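Local structure of KLLA0E01827p (Kluyveromyces lactis, 6AM0) at residues Glu137-Met141 against Lys153-Lys157; Ile98-Gly102 against Leu180-Pro185; Ile20-Asp24 against Ala57-Arg61. The protein belongs to the DCP1 family and probably activates mRNA decapping by its enzyme partner Dcp2 through a PH-like, EVH1-type domain. One frame throughout, in Å; residues are numbered along the deposited sequence.

Interaction 1: residues Glu137-Met141 against Lys153-Lys157; sequences ELEPM and KTLKK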
ATOM      1  N   GLU F 137      17.866   9.031  50.732  1.00121.11           N
ATOM      2  CA  GLU F 137      18.044   7.968  49.747  1.00126.40           C
ATOM      3  C   GLU F 137      19.037   8.456  48.690  1.00116.05           C
ATOM      4  O   GLU F 137      18.719   8.581  47.507  1.00122.35           O
ATOM      5  CB  GLU F 137      16.706   7.584  49.121  1.00139.51           C
ATOM      6  CG  GLU F 137      16.513   6.100  48.854  1.00144.12           C
ATOM      7  CD  GLU F 137      15.180   5.810  48.187  1.00139.57           C
ATOM      8  OE1 GLU F 137      14.725   6.654  47.386  1.00135.24           O
ATOM      9  OE2 GLU F 137      14.583   4.749  48.476  1.00136.66           O
ATOM     10  N   LEU F 138      20.263   8.734  49.132  1.00 97.54           N
ATOM     11  CA  LEU F 138      21.214   9.536  48.373  1.00 89.58           C
ATOM     12  C   LEU F 138      22.325   8.669  47.795  1.00 90.64           C
ATOM     13  O   LEU F 138      22.886   7.817  48.493  1.00102.72           O
ATOM     14  CB  LEU F 138      21.811  10.632  49.252  1.00 89.99           C
ATOM     15  CG  LEU F 138      20.788  11.508  49.975  1.00 93.96           C
ATOM     16  CD1 LEU F 138      21.469  12.706  50.611  1.00103.06           C
ATOM     17  CD2 LEU F 138      19.680  11.951  49.027  1.00 92.09           C
ATOM     18  N   GLU F 139      22.653   8.913  46.529  1.00 77.64           N
ATOM     19  CA  GLU F 139      23.689   8.221  45.784  1.00 83.51           C
ATOM     20  C   GLU F 139      24.585   9.265  45.132  1.00 79.60           C
ATOM     21  O   GLU F 139      24.089  10.310  44.695  1.00 81.57           O
ATOM     22  CB  GLU F 139      23.063   7.301  44.717  1.00 98.82           C
ATOM     23  CG  GLU F 139      23.947   6.166  44.205  1.00113.10           C
ATOM     24  CD  GLU F 139      24.524   6.438  42.824  1.00138.13           C
ATOM     25  OE1 GLU F 139      25.732   6.190  42.620  1.00143.37           O
ATOM     26  OE2 GLU F 139      23.769   6.902  41.942  1.00146.62           O
ATOM     27  N   PRO F 140      25.898   9.036  45.075  1.00 83.79           N
ATOM     28  CA  PRO F 140      26.798  10.037  44.487  1.00 79.39           C
ATOM     29  C   PRO F 140      26.348  10.462  43.095  1.00 79.48           C
ATOM     30  O   PRO F 140      25.990   9.634  42.255  1.00 93.53           O
ATOM     31  CB  PRO F 140      28.150   9.317  44.446  1.00 75.81           C
ATOM     32  CG  PRO F 140      28.077   8.330  45.551  1.00 85.03           C
ATOM     33  CD  PRO F 140      26.638   7.897  45.648  1.00 86.29           C
ATOM     34  N   MET F 141      26.358  11.772  42.863  1.00 69.84           N
ATOM     35  CA  MET F 141      25.962  12.343  41.586  1.00 69.47           C
ATOM     36  C   MET F 141      27.029  12.108  40.524  1.00 77.23           C
ATOM     37  O   MET F 141      28.200  11.853  40.821  1.00 83.82           O
ATOM     38  CB  MET F 141      25.710  13.845  41.715  1.00 68.74           C
ATOM     39  CG  MET F 141      24.379  14.209  42.330  1.00 83.33           C
ATOM     40  SD  MET F 141      24.223  15.989  42.567  1.00 87.40           S
ATOM     41  CE  MET F 141      24.432  16.575  40.887  1.00 93.24           C
ATOM     42  N   LYS F 153      23.361  12.807  36.548  1.00 68.75           N
ATOM     43  CA  LYS F 153      22.666  11.766  37.305  1.00 67.23           C
ATOM     44  C   LYS F 153      22.611  12.229  38.757  1.00 79.87           C
ATOM     45  O   LYS F 153      23.656  12.380  39.403  1.00 95.25           O
ATOM     46  CB  LYS F 153      23.377  10.420  37.165  1.00 68.80           C
ATOM     47  CG  LYS F 153      22.786   9.269  37.977  1.00 87.63           C
ATOM     48  CD  LYS F 153      23.579   7.982  37.728  1.00101.76           C
ATOM     49  CE  LYS F 153      23.372   6.932  38.821  1.00106.87           C
ATOM     50  NZ  LYS F 153      22.086   6.193  38.700  1.00107.49           N
ATOM     51  N   THR F 154      21.396  12.452  39.259  1.00 69.71           N
ATOM     52  CA  THR F 154      21.187  13.166  40.510  1.00 77.15           C
ATOM     53  C   THR F 154      21.386  12.252  41.716  1.00 88.10           C
ATOM     54  O   THR F 154      21.739  11.075  41.599  1.00 89.76           O
ATOM     55  CB  THR F 154      19.787  13.778  40.547  1.00 81.66           C
ATOM     56  OG1 THR F 154      18.831  12.768  40.897  1.00 74.22           O
ATOM     57  CG2 THR F 154      19.423  14.357  39.192  1.00 87.94           C
ATOM     58  N   LEU F 155      21.141  12.815  42.903  1.00 96.54           N
ATOM     59  CA  LEU F 155      21.300  12.069  44.145  1.00 90.69           C
ATOM     60  C   LEU F 155      20.237  10.998  44.321  1.00 85.63           C
ATOM     61  O   LEU F 155      20.453  10.053  45.085  1.00 85.84           O
ATOM     62  CB  LEU F 155      21.268  13.022  45.338  1.00 78.82           C
ATOM     63  CG  LEU F 155      22.415  14.024  45.449  1.00 69.22           C
ATOM     64  CD1 LEU F 155      22.124  14.984  46.575  1.00 75.59           C
ATOM     65  CD2 LEU F 155      23.735  13.315  45.689  1.00 64.41           C
ATOM     66  N   LYS F 156      19.094  11.129  43.647  1.00 84.71           N
ATOM     67  CA  LYS F 156      18.057  10.106  43.671  1.00 89.55           C
ATOM     68  C   LYS F 156      17.969   9.352  42.349  1.00 93.90           C
ATOM     69  O   LYS F 156      16.927   8.762  42.043  1.00 96.22           O
ATOM     70  CB  LYS F 156      16.705  10.720  44.028  1.00 83.36           C
ATOM     71  CG  LYS F 156      16.732  11.512  45.320  1.00 86.19           C
ATOM     72  CD  LYS F 156      15.337  11.827  45.822  1.00 95.08           C
ATOM     73  CE  LYS F 156      14.710  10.623  46.503  1.00107.99           C
ATOM     74  NZ  LYS F 156      14.061  10.993  47.794  1.00119.85           N
ATOM     75  N   LYS F 157      19.040   9.381  41.553  1.00 89.42           N
ATOM     76  CA  LYS F 157      19.206   8.560  40.356  1.00 80.36           C
ATOM     77  C   LYS F 157      18.303   8.984  39.201  1.00 85.08           C
ATOM     78  O   LYS F 157      18.143   8.232  38.234  1.00 97.54           O
ATOM     79  CB  LYS F 157      18.994   7.076  40.674  1.00 84.60           C
ATOM     80  CG  LYS F 157      19.882   6.548  41.790  1.00 86.26           C
ATOM     81  CD  LYS F 157      19.337   5.240  42.343  1.00 89.75           C
ATOM     82  CE  LYS F 157      19.907   4.935  43.720  1.00 95.30           C
ATOM     83  NZ  LYS F 157      19.180   3.800  44.356  1.00100.03           N
TER

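Interaction 2: residues Ile98-Gly102 against Leu180-Pro185; sequences IYNYG and LLENEP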
ATOM      1  N   ILE F  98      21.083  19.202  54.140  1.00 77.50           N
ATOM      2  CA  ILE F  98      22.513  18.913  54.192  1.00 77.62           C
ATOM      3  C   ILE F  98      23.162  19.222  52.852  1.00 83.30           C
ATOM      4  O   ILE F  98      24.314  18.846  52.611  1.00 86.39           O
ATOM      5  CB  ILE F  98      22.764  17.445  54.584  1.00 80.94           C
ATOM      6  CG1 ILE F  98      22.223  16.521  53.485  1.00 83.11           C
ATOM      7  CG2 ILE F  98      22.136  17.128  55.935  1.00 84.15           C
ATOM      8  CD1 ILE F  98      22.855  15.147  53.480  1.00 85.30           C
ATOM      9  N   TYR F  99      22.435  19.905  51.979  1.00 79.53           N
ATOM     10  CA  TYR F  99      22.820  20.045  50.580  1.00 80.56           C
ATOM     11  C   TYR F  99      23.537  21.376  50.388  1.00 78.92           C
ATOM     12  O   TYR F  99      22.924  22.443  50.496  1.00 76.99           O
ATOM     13  CB  TYR F  99      21.596  19.917  49.679  1.00 77.59           C
ATOM     14  CG  TYR F  99      20.813  18.661  49.978  1.00 77.17           C
ATOM     15  CD1 TYR F  99      21.266  17.423  49.548  1.00 76.53           C
ATOM     16  CD2 TYR F  99      19.638  18.710  50.716  1.00 83.48           C
ATOM     17  CE1 TYR F  99      20.564  16.270  49.831  1.00 77.17           C
ATOM     18  CE2 TYR F  99      18.928  17.563  51.003  1.00 77.08           C
ATOM     19  CZ  TYR F  99      19.394  16.347  50.558  1.00 77.41           C
ATOM     20  OH  TYR F  99      18.687  15.203  50.842  1.00 85.21           O
ATOM     21  N   ASN F 100      24.838  21.302  50.092  1.00 78.38           N
ATOM     22  CA  ASN F 100      25.673  22.498  50.071  1.00 79.46           C
ATOM     23  C   ASN F 100      25.331  23.405  48.896  1.00 83.44           C
ATOM     24  O   ASN F 100      25.377  24.634  49.027  1.00 85.34           O
ATOM     25  CB  ASN F 100      27.151  22.107  50.021  1.00 77.35           C
ATOM     26  CG  ASN F 100      27.601  21.353  51.260  1.00 83.71           C
ATOM     27  OD1 ASN F 100      27.701  20.127  51.255  1.00101.95           O
ATOM     28  ND2 ASN F 100      27.882  22.088  52.328  1.00 75.89           N
ATOM     29  N   TYR F 101      25.000  22.834  47.739  1.00 75.23           N
ATOM     30  CA  TYR F 101      24.860  23.634  46.532  1.00 69.02           C
ATOM     31  C   TYR F 101      23.491  23.411  45.903  1.00 69.57           C
ATOM     32  O   TYR F 101      22.794  22.437  46.200  1.00 73.86           O
ATOM     33  CB  TYR F 101      25.983  23.313  45.536  1.00 78.70           C
ATOM     34  CG  TYR F 101      27.307  23.057  46.224  1.00 87.23           C
ATOM     35  CD1 TYR F 101      28.020  24.097  46.812  1.00 82.50           C
ATOM     36  CD2 TYR F 101      27.833  21.774  46.305  1.00 88.48           C
ATOM     37  CE1 TYR F 101      29.225  23.865  47.456  1.00 76.77           C
ATOM     38  CE2 TYR F 101      29.037  21.534  46.945  1.00 96.75           C
ATOM     39  CZ  TYR F 101      29.727  22.582  47.519  1.00 88.14           C
ATOM     40  OH  TYR F 101      30.925  22.342  48.155  1.00 79.69           O
ATOM     41  N   GLY F 102      23.113  24.337  45.034  1.00 70.35           N
ATOM     42  CA  GLY F 102      21.836  24.260  44.351  1.00 67.17           C
ATOM     43  C   GLY F 102      21.953  24.747  42.923  1.00 71.07           C
ATOM     44  O   GLY F 102      22.814  25.563  42.588  1.00 69.57           O
ATOM     45  N   LEU F 180      32.353  20.745  42.378  1.00 63.74           N
ATOM     46  CA  LEU F 180      31.513  20.715  43.568  1.00 68.23           C
ATOM     47  C   LEU F 180      31.299  19.302  44.086  1.00 76.42           C
ATOM     48  O   LEU F 180      30.912  19.132  45.247  1.00 85.40           O
ATOM     49  CB  LEU F 180      30.166  21.373  43.271  1.00 78.52           C
ATOM     50  CG  LEU F 180      30.213  22.814  42.754  1.00 79.27           C
ATOM     51  CD1 LEU F 180      28.853  23.244  42.221  1.00 74.44           C
ATOM     52  CD2 LEU F 180      30.682  23.763  43.851  1.00 73.04           C
ATOM     53  N   LEU F 181      31.559  18.285  43.261  1.00 69.45           N
ATOM     54  CA  LEU F 181      31.376  16.906  43.688  1.00 80.02           C
ATOM     55  C   LEU F 181      32.624  16.305  44.319  1.00 81.76           C
ATOM     56  O   LEU F 181      32.503  15.435  45.190  1.00 80.49           O
ATOM     57  CB  LEU F 181      30.933  16.042  42.504  1.00 89.23           C
ATOM     58  CG  LEU F 181      29.535  16.326  41.954  1.00 85.62           C
ATOM     59  CD1 LEU F 181      29.273  15.501  40.702  1.00 86.26           C
ATOM     60  CD2 LEU F 181      28.477  16.054  43.014  1.00 71.49           C
ATOM     61  N   GLU F 182      33.819  16.743  43.913  1.00 75.34           N
ATOM     62  CA  GLU F 182      35.034  16.094  44.398  1.00 85.08           C
ATOM     63  C   GLU F 182      35.543  16.683  45.706  1.00 96.21           C
ATOM     64  O   GLU F 182      36.308  16.014  46.411  1.00107.79           O
ATOM     65  CB  GLU F 182      36.144  16.172  43.345  1.00 89.83           C
ATOM     66  CG  GLU F 182      36.186  15.010  42.359  1.00102.99           C
ATOM     67  CD  GLU F 182      35.050  15.051  41.359  1.00116.74           C
ATOM     68  OE1 GLU F 182      35.206  14.496  40.250  1.00119.04           O
ATOM     69  OE2 GLU F 182      34.000  15.640  41.682  1.00127.57           O
ATOM     70  N   ASN F 183      35.140  17.906  46.043  1.00 86.99           N
ATOM     71  CA  ASN F 183      35.687  18.622  47.184  1.00 97.82           C
ATOM     72  C   ASN F 183      34.575  19.029  48.141  1.00116.04           C
ATOM     73  O   ASN F 183      33.429  19.246  47.737  1.00131.18           O
ATOM     74  CB  ASN F 183      36.461  19.882  46.744  1.00101.88           C
ATOM     75  CG  ASN F 183      37.321  19.649  45.510  1.00102.36           C
ATOM     76  OD1 ASN F 183      36.889  19.020  44.545  1.00 99.50           O
ATOM     77  ND2 ASN F 183      38.544  20.166  45.537  1.00104.98           N
ATOM     78  N   GLU F 184      34.935  19.132  49.421  1.00113.40           N
ATOM     79  CA  GLU F 184      34.060  19.656  50.457  1.00119.93           C
ATOM     80  C   GLU F 184      33.921  21.171  50.280  1.00134.01           C
ATOM     81  O   GLU F 184      34.650  21.773  49.492  1.00144.94           O
ATOM     82  CB  GLU F 184      34.628  19.278  51.825  1.00123.08           C
ATOM     83  CG  GLU F 184      34.781  17.778  52.001  1.00129.27           C
ATOM     84  CD  GLU F 184      36.107  17.370  52.611  1.00130.39           C
ATOM     85  OE1 GLU F 184      36.102  16.499  53.508  1.00132.40           O
ATOM     86  OE2 GLU F 184      37.152  17.911  52.191  1.00127.03           O
ATOM     87  N   PRO F 185      32.981  21.819  50.984  1.00134.62           N
ATOM     88  CA  PRO F 185      32.779  23.264  50.774  1.00134.16           C
ATOM     89  C   PRO F 185      34.029  24.079  51.083  1.00138.38           C
ATOM     90  O   PRO F 185      34.727  23.833  52.070  1.00146.11           O
ATOM     91  CB  PRO F 185      31.633  23.608  51.734  1.00130.11           C
ATOM     92  CG  PRO F 185      31.592  22.480  52.717  1.00132.98           C
ATOM     93  CD  PRO F 185      31.988  21.274  51.927  1.00130.46           C
TER

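Interaction 3: residues Ile20-Asp24 against Ala57-Arg61; sequences IARYD and AIYLR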
ATOM      1  N   ILE F  20      15.604  34.501  43.766  1.00 58.60           N
ATOM      2  CA  ILE F  20      15.824  33.091  44.083  1.00 60.12           C
ATOM      3  C   ILE F  20      15.694  32.848  45.579  1.00 68.26           C
ATOM      4  O   ILE F  20      15.272  31.767  46.008  1.00 71.64           O
ATOM      5  CB  ILE F  20      17.196  32.632  43.551  1.00 56.97           C
ATOM      6  CG1 ILE F  20      17.232  32.718  42.026  1.00 55.88           C
ATOM      7  CG2 ILE F  20      17.504  31.214  43.994  1.00 54.49           C
ATOM      8  CD1 ILE F  20      18.598  32.431  41.444  1.00 58.06           C
ATOM      9  N   ALA F  21      16.030  33.852  46.394  1.00 78.59           N
ATOM     10  CA  ALA F  21      15.919  33.703  47.841  1.00 72.81           C
ATOM     11  C   ALA F  21      14.485  33.414  48.268  1.00 74.78           C
ATOM     12  O   ALA F  21      14.253  32.657  49.217  1.00 77.49           O
ATOM     13  CB  ALA F  21      16.446  34.960  48.533  1.00 61.03           C
ATOM     14  N   ARG F  22      13.505  34.000  47.575  1.00 64.46           N
ATOM     15  CA  ARG F  22      12.111  33.773  47.940  1.00 74.47           C
ATOM     16  C   ARG F  22      11.638  32.371  47.579  1.00 75.67           C
ATOM     17  O   ARG F  22      10.597  31.934  48.079  1.00 76.64           O
ATOM     18  CB  ARG F  22      11.215  34.819  47.277  1.00 72.00           C
ATOM     19  CG  ARG F  22      11.764  36.230  47.363  1.00 66.13           C
ATOM     20  CD  ARG F  22      10.666  37.273  47.290  1.00 77.02           C
ATOM     21  NE  ARG F  22      11.216  38.608  47.078  1.00 87.37           N
ATOM     22  CZ  ARG F  22      11.320  39.186  45.885  1.00 91.00           C
ATOM     23  NH1 ARG F  22      10.898  38.546  44.801  1.00 86.31           N
ATOM     24  NH2 ARG F  22      11.837  40.402  45.777  1.00 90.32           N
ATOM     25  N   TYR F  23      12.370  31.663  46.718  1.00 76.47           N
ATOM     26  CA  TYR F  23      12.083  30.265  46.427  1.00 70.31           C
ATOM     27  C   TYR F  23      12.912  29.328  47.294  1.00 71.70           C
ATOM     28  O   TYR F  23      12.387  28.343  47.824  1.00 73.27           O
ATOM     29  CB  TYR F  23      12.343  29.965  44.949  1.00 68.11           C
ATOM     30  CG  TYR F  23      11.349  30.605  44.010  1.00 63.53           C
ATOM     31  CD1 TYR F  23      11.557  31.883  43.516  1.00 62.14           C
ATOM     32  CD2 TYR F  23      10.200  29.930  43.620  1.00 50.82           C
ATOM     33  CE1 TYR F  23      10.650  32.473  42.659  1.00 68.22           C
ATOM     34  CE2 TYR F  23       9.288  30.511  42.764  1.00 59.30           C
ATOM     35  CZ  TYR F  23       9.519  31.783  42.287  1.00 71.08           C
ATOM     36  OH  TYR F  23       8.616  32.372  41.432  1.00 90.23           O
ATOM     37  N   ASP F  24      14.202  29.622  47.442  1.00 66.72           N
ATOM     38  CA  ASP F  24      15.112  28.861  48.296  1.00 67.06           C
ATOM     39  C   ASP F  24      15.663  29.832  49.331  1.00 83.72           C
ATOM     40  O   ASP F  24      16.650  30.538  49.070  1.00 89.90           O
ATOM     41  CB  ASP F  24      16.226  28.216  47.474  1.00 68.15           C
ATOM     42  CG  ASP F  24      17.047  27.228  48.275  1.00 67.19           C
ATOM     43  OD1 ASP F  24      16.813  27.108  49.498  1.00 78.74           O
ATOM     44  OD2 ASP F  24      17.931  26.575  47.677  1.00 54.75           O
ATOM     45  N   ALA F  57      21.070  29.104  37.073  1.00 54.70           N
ATOM     46  CA  ALA F  57      21.991  29.621  38.072  1.00 62.99           C
ATOM     47  C   ALA F  57      22.371  28.519  39.045  1.00 64.13           C
ATOM     48  O   ALA F  57      21.516  27.749  39.494  1.00 71.43           O
ATOM     49  CB  ALA F  57      21.383  30.804  38.833  1.00 74.17           C
ATOM     50  N   ILE F  58      23.660  28.450  39.364  1.00 67.00           N
ATOM     51  CA  ILE F  58      24.187  27.563  40.394  1.00 69.92           C
ATOM     52  C   ILE F  58      24.641  28.420  41.565  1.00 70.10           C
ATOM     53  O   ILE F  58      25.399  29.381  41.380  1.00 67.40           O
ATOM     54  CB  ILE F  58      25.344  26.704  39.864  1.00 65.16           C
ATOM     55  CG1 ILE F  58      24.856  25.827  38.712  1.00 61.75           C
ATOM     56  CG2 ILE F  58      25.940  25.868  40.993  1.00 56.05           C
ATOM     57  CD1 ILE F  58      25.913  24.911  38.162  1.00 47.99           C
ATOM     58  N   TYR F  59      24.189  28.068  42.767  1.00 60.19           N
ATOM     59  CA  TYR F  59      24.380  28.909  43.936  1.00 64.63           C
ATOM     60  C   TYR F  59      24.770  28.071  45.147  1.00 66.60           C
ATOM     61  O   TYR F  59      24.462  26.881  45.237  1.00 63.24           O
ATOM     62  CB  TYR F  59      23.116  29.721  44.239  1.00 63.21           C
ATOM     63  CG  TYR F  59      21.872  28.890  44.457  1.00 69.37           C
ATOM     64  CD1 TYR F  59      21.531  28.440  45.723  1.00 75.58           C
ATOM     65  CD2 TYR F  59      21.028  28.568  43.400  1.00 83.10           C
ATOM     66  CE1 TYR F  59      20.392  27.689  45.934  1.00 77.83           C
ATOM     67  CE2 TYR F  59      19.882  27.814  43.602  1.00 73.67           C
ATOM     68  CZ  TYR F  59      19.572  27.377  44.873  1.00 70.42           C
ATOM     69  OH  TYR F  59      18.440  26.629  45.096  1.00 68.12           O
ATOM     70  N   LEU F  60      25.459  28.723  46.082  1.00 78.78           N
ATOM     71  CA  LEU F  60      25.850  28.145  47.361  1.00 69.95           C
ATOM     72  C   LEU F  60      24.728  28.322  48.378  1.00 65.54           C
ATOM     73  O   LEU F  60      23.945  29.271  48.298  1.00 76.74           O
ATOM     74  CB  LEU F  60      27.134  28.813  47.861  1.00 65.27           C
ATOM     75  CG  LEU F  60      27.692  28.500  49.251  1.00 65.64           C
ATOM     76  CD1 LEU F  60      28.153  27.057  49.341  1.00 69.55           C
ATOM     77  CD2 LEU F  60      28.829  29.454  49.586  1.00 61.54           C
ATOM     78  N   ARG F  61      24.645  27.395  49.335  1.00 57.50           N
ATOM     79  CA  ARG F  61      23.572  27.392  50.321  1.00 57.44           C
ATOM     80  C   ARG F  61      24.151  27.338  51.729  1.00 64.14           C
ATOM     81  O   ARG F  61      25.234  26.789  51.951  1.00 74.32           O
ATOM     82  CB  ARG F  61      22.610  26.204  50.100  1.00 63.69           C
ATOM     83  CG  ARG F  61      22.289  25.945  48.628  1.00 72.90           C
ATOM     84  CD  ARG F  61      21.168  24.929  48.409  1.00 77.56           C
ATOM     85  NE  ARG F  61      20.727  24.260  49.628  1.00 70.48           N
ATOM     86  CZ  ARG F  61      19.562  24.493  50.225  1.00 68.75           C
ATOM     87  NH1 ARG F  61      18.720  25.382  49.718  1.00 76.05           N
ATOM     88  NH2 ARG F  61      19.238  23.840  51.329  1.00 62.86           N
TER

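Interaction 1: residues Glu137-Met141 against Lys153-Lys157
Glu139 docks on the type I beta turn from Thr154 to Lys157, which joins strands 149-153 and 159-164 of the PH-like fold, its backbone N donating to Leu155 O at 2.9 Å. The bond is somewhat bent, with 144° at the hydrogen. This is the one hydrogen bond between the two segments, and it holds the loop leading into strand 142-146 against the turn. In return the Leu155 CA-H points at Glu139 O, a CA-H...O contact with 161° at the hydrogen. The turn has its own support: Thr154 OG1 accepts from Lys156 N at 3.2 Å, an ST turn, while Lys157 N reaches back to Thr154 O.

Leu155 is the apolar centre. Its CG lies anti to the carbonyl carbon (chi1 -66°), which sends CD2 to within 3.5 Å of Met141 CG, whereas its CB faces Leu138 CD2 at 4.2 Å. Leu155 also touches Tyr99 and Leu124 of helix 121-124, which joins the turn to those parts of the domain.

Away from this apolar group the charges gather. Lys153, whose side chain also packs on an aromatic side chain of the bound peptide, crosses Glu139 at about a right angle. The extended lysine chain bends only at its last torsion, leaving Lys153 NZ 3.7 Å from Glu139 OE2, a long salt bridge.

Interaction 2: residues Ile98-Gly102 against Leu180-Pro185
The phenolic oxygen of Tyr101 abuts the chain that follows helix 167-182, with Tyr101 OH 3.3 Å from Pro185 CA and 4.0 Å from Asn183 O. None of these approaches counts as a hydrogen bond, and the evidence for the contact lies in how the ring is packed. Leu180 CD2 sits 3.8 Å from the ring centroid of Tyr101 and only 8° off the normal, a CH-pi contact squarely over one face. Leu180 CB is also 3.8 Å from Tyr101 CE2, where the leucine side chain crosses the ring at a slant. Asn100 CB covers the opposite face, 3.5 Å above the plane of the Tyr101 ring, so the aromatic group is held between a helix residue and its own neighbour in sequence. Farther out, Asn100 ND2 rests against Pro185 CG at 3.8 Å. Ile118 of strand 114-118 packs against both Tyr101 and Leu180, placing the pair between the four-stranded sheet and the C-terminal helix. Replacing Tyr101 with an alanine would probably leave Leu180 CD2 without its aromatic partner and open a gap beside Pro185, where the phenol oxygen now rests. Since dispersion and CH-pi contacts do the work here, the join depends on the shape of the ring and its fit more than on directed polar bonds.

Interaction 3: residues Ile20-Asp24 against Ala57-Arg61
Asp24, near the C-terminal end of the N-terminal helix, turns its side chain toward strand 55-61 and meets Tyr59 and Arg61. Starting from CB, the first neighbour is the phenol: Asp24 CB lies 3.6 Å from Tyr59 OH. With CG anti to the backbone N (chi1 -170°), the carboxylate is carried on between the tyrosine and the arginine. At the tip, Asp24 OD2 accepts a hydrogen bond from Tyr59 OH at 2.6 Å through its anti lone pair, the one facing away from OD1. OD2 lies at the edge of the Tyr59 ring, in its plane, yet the carboxylate itself is turned 73° from that plane.

The same carboxylate forms a salt bridge with Arg61. Its plane is only 25° from that of the guanidinium, but the position of Arg61 NH1 is less sure, so how it divides between Asp24 OD1 and OD2 is doubtful. Asp24 OD1 has a further weak bond from Lys26 N. The guanidinium has other partners: Arg61 NE donates to Tyr99 O, and Arg61 NH2 forms a salt bridge with Asp97. Asp24 and Asp97 both pair with this buried arginine and would be expected to offset its charge.

Beside this polar group, Ile20 CG2 stands 4.2 Å above one face of the Tyr59 ring, offset toward the rim, and Ile20 CD1 meets Ala57 CB at 4.1 Å. Side chains of another protein's chain pack on Asp24 and Tyr59. The C-terminal part of the N-terminal helix packs on strand 55-61, an inner strand of the four-stranded sheet, where Ile20 also touches Ile27 and Ile104 of the neighbouring strands, while Ile58 points away from segment 20-24 and packs on helix 167-182.

In the fold
From the N terminus, interaction 3 comes first, closing a 32-residue loop that brings the end of helix 5-23 to strand 55-61. Interaction 2 opens later, on the way into strand 101-105, and closes only at the end of helix 167-182; interaction 1 lies wholly within that span and returns the chain after one hairpin. Interactions 2 and 3 share the four-stranded sheet, where Gly102 O with Tyr59 N and Asn100 O with Arg61 N are probable hydrogen bonds. Interaction 1 abuts interaction 2 by packing of Leu138 and Leu155 on Tyr99 and of Met141 on Leu181. Interactions 1 and 3 do not touch, their centres being about 20 Å apart.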